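Local coordinates for protein PTS system, lactose-specific IIBC components (Streptococcus pneumoniae, PDB 3NBM) that probably relays phosphoryl groups to lactose during its uptake, as the IIB domain of a phosphoenolpyruvate-dependent phosphotransferase system, at residues L59-R64 against V82-M87. Residues are numbered along the deposited sequence; the frame is centred on the assembly and turned at random.
Sequences LAPQVR and VATRGM
The guanidinium groups of Arg-64 and Arg-85 each take an aliphatic part of the other residue on one face. CD of Arg-64 sits over the centre of the Arg-85 group, 3.8 Å above its plane. In return, CG of Arg-85 lies over one face of the Arg-64 group, 3.7 Å from its NH1. The two side chains cross at about a right angle, and the guanidinium planes are 28° apart. At the edge of the Arg-64 group, NH1 donates to Thr-84 O at 3.1 Å, in plane and on a carbonyl lone pair. CG of Arg-64 is anti to the backbone N (chi1 -172°), which sets it 4.2 Å from Ala-83 CB. A water weakly links Arg-64 NH1 to Gly-86 N.

Deeper in, Thr-84 OG1 donates to Leu-59 O at 2.7 Å, also on a lone pair. The backbone N of Thr-84 adds a weak bond to the same oxygen. Thr-84 OG1 also touches Pro-61 CD at 3.3 Å, while Pro-61 CG packs on Gly-86 CA. Leu-59 N donates to Val-82 O at 2.9 Å, beside the parallel Leu-59/Ala-83 bridge.

The contact joins the C-terminal ends of neighbouring parallel strands 56-59 and 80-83, linked through helix 67-74 as a beta-alpha-beta crossover. Arg-85 holds the N-cap position of helix 86-93, its backbone N hydrogen-bonded to Glu-88 OE1. NE of Arg-64 and NE of Arg-85, like charges, lie 4.3 Å apart. The Thr-84 carbonyl probably offsets part of the Arg-64 charge. The arginines meet through carbon over guanidinium, while the directed bond goes to Thr-84 O.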
loop_
_atom_site.group_PDB
_atom_site.type_symbol
_atom_site.label_atom_id
_atom_site.label_comp_id
_atom_site.label_asym_id
_atom_site.label_seq_id
_atom_site.Cartn_x
_atom_site.Cartn_y
_atom_site.Cartn_z
ATOM N N LEU A 59 -0.107 1.039 -4.973
ATOM C CA LEU A 59 -0.172 0.240 -6.186
ATOM C C LEU A 59 1.186 -0.423 -6.413
ATOM O O LEU A 59 2.215 0.259 -6.484
ATOM C CB LEU A 59 -0.558 1.121 -7.400
ATOM C CG LEU A 59 -1.939 1.747 -7.327
ATOM C CD1 LEU A 59 -2.102 2.769 -8.471
ATOM C CD2 LEU A 59 -3.004 0.682 -7.417
ATOM N N ALA A 60 1.178 -1.753 -6.557
ATOM C CA ALA A 60 2.363 -2.495 -6.970
ATOM C C ALA A 60 2.695 -2.140 -8.428
ATOM O O ALA A 60 1.842 -1.599 -9.162
ATOM C CB ALA A 60 2.136 -3.970 -6.832
ATOM N N PRO A 61 3.910 -2.460 -8.895
ATOM C CA PRO A 61 4.348 -2.037 -10.226
ATOM C C PRO A 61 3.393 -2.420 -11.339
ATOM O O PRO A 61 3.157 -1.619 -12.236
ATOM C CB PRO A 61 5.692 -2.757 -10.361
ATOM C CG PRO A 61 6.224 -2.729 -8.957
ATOM C CD PRO A 61 5.025 -3.010 -8.098
ATOM N N GLN A 62 2.827 -3.598 -11.265
ATOM C CA GLN A 62 2.024 -4.099 -12.366
ATOM C C GLN A 62 0.636 -3.532 -12.478
ATOM O O GLN A 62 -0.066 -3.813 -13.438
ATOM C CB GLN A 62 2.007 -5.582 -12.346
ATOM C CG GLN A 62 3.388 -6.100 -12.732
ATOM C CD GLN A 62 3.618 -7.469 -12.237
ATOM O OE1 GLN A 62 3.548 -7.737 -11.008
ATOM N NE2 GLN A 62 3.917 -8.379 -13.183
ATOM N N VAL A 63 0.251 -2.690 -11.520
ATOM C CA VAL A 63 -1.006 -1.931 -11.599
ATOM C C VAL A 63 -0.783 -0.418 -11.615
ATOM O O VAL A 63 -1.710 0.355 -11.410
ATOM C CB VAL A 63 -2.010 -2.372 -10.514
ATOM C CG1 VAL A 63 -2.487 -3.760 -10.827
ATOM C CG2 VAL A 63 -1.418 -2.322 -9.122
ATOM N N ARG A 64 0.426 0.004 -11.979
ATOM C CA ARG A 64 0.735 1.435 -12.115
ATOM C C ARG A 64 -0.165 2.149 -13.115
ATOM O O ARG A 64 -0.472 3.328 -12.928
ATOM C CB ARG A 64 2.194 1.615 -12.521
ATOM C CG ARG A 64 2.667 3.057 -12.504
ATOM C CD ARG A 64 4.191 3.181 -12.482
ATOM N NE ARG A 64 4.803 2.514 -13.646
ATOM C CZ ARG A 64 5.372 1.318 -13.665
ATOM N NH1 ARG A 64 5.545 0.596 -12.564
ATOM N NH2 ARG A 64 5.806 0.846 -14.825
ATOM N N VAL A 82 -0.443 6.001 -3.711
ATOM C CA VAL A 82 0.933 6.036 -4.199
ATOM C C VAL A 82 1.146 4.888 -5.178
ATOM O O VAL A 82 0.656 3.794 -4.973
ATOM C CB VAL A 82 1.993 6.003 -3.069
ATOM C CG1 VAL A 82 1.681 7.011 -1.977
ATOM C CG2 VAL A 82 2.113 4.666 -2.510
ATOM N N ALA A 83 1.847 5.180 -6.263
ATOM C CA ALA A 83 2.241 4.163 -7.243
ATOM C C ALA A 83 3.719 3.877 -7.125
ATOM O O ALA A 83 4.487 4.768 -6.776
ATOM C CB ALA A 83 1.933 4.595 -8.682
ATOM N N THR A 84 4.103 2.647 -7.433
ATOM C CA THR A 84 5.489 2.221 -7.340
ATOM C C THR A 84 5.997 1.719 -8.696
ATOM O O THR A 84 5.233 1.370 -9.610
ATOM C CB THR A 84 5.665 1.101 -6.285
ATOM O OG1 THR A 84 4.932 -0.062 -6.669
ATOM C CG2 THR A 84 5.216 1.601 -4.888
ATOM N N ARG A 85 7.319 1.676 -8.781
ATOM C CA ARG A 85 8.021 1.093 -9.913
ATOM C C ARG A 85 8.849 -0.099 -9.428
ATOM O O ARG A 85 9.077 -0.257 -8.239
ATOM C CB ARG A 85 8.820 2.198 -10.624
ATOM C CG ARG A 85 7.932 3.197 -11.348
ATOM C CD ARG A 85 8.650 4.491 -11.712
ATOM N NE ARG A 85 7.826 5.307 -12.583
ATOM C CZ ARG A 85 6.774 6.023 -12.208
ATOM N NH1 ARG A 85 6.401 6.049 -10.940
ATOM N NH2 ARG A 85 6.064 6.676 -13.118
ATOM N N GLY A 86 9.274 -0.951 -10.348
ATOM C CA GLY A 86 9.787 -2.294 -10.018
ATOM C C GLY A 86 10.940 -2.358 -9.044
ATOM O O GLY A 86 10.855 -3.048 -8.060
HETATM N N MSE A 87 12.025 -1.633 -9.301
HETATM C CA MSE A 87 13.201 -1.713 -8.435
HETATM C C MSE A 87 12.906 -1.144 -7.040
HETATM O O MSE A 87 13.254 -1.750 -6.015
HETATM C CB MSE A 87 14.385 -1.034 -9.125
HETATM C CG MSE A 87 14.816 -1.731 -10.422
HETATM SE SE MSE A 87 15.550 -3.508 -10.117
HETATM C CE MSE A 87 17.272 -2.937 -9.468
HETATM O O HOH W 1 2.384 1.242 -9.392
HETATM O O HOH W 2 8.159 -1.461 -13.173
#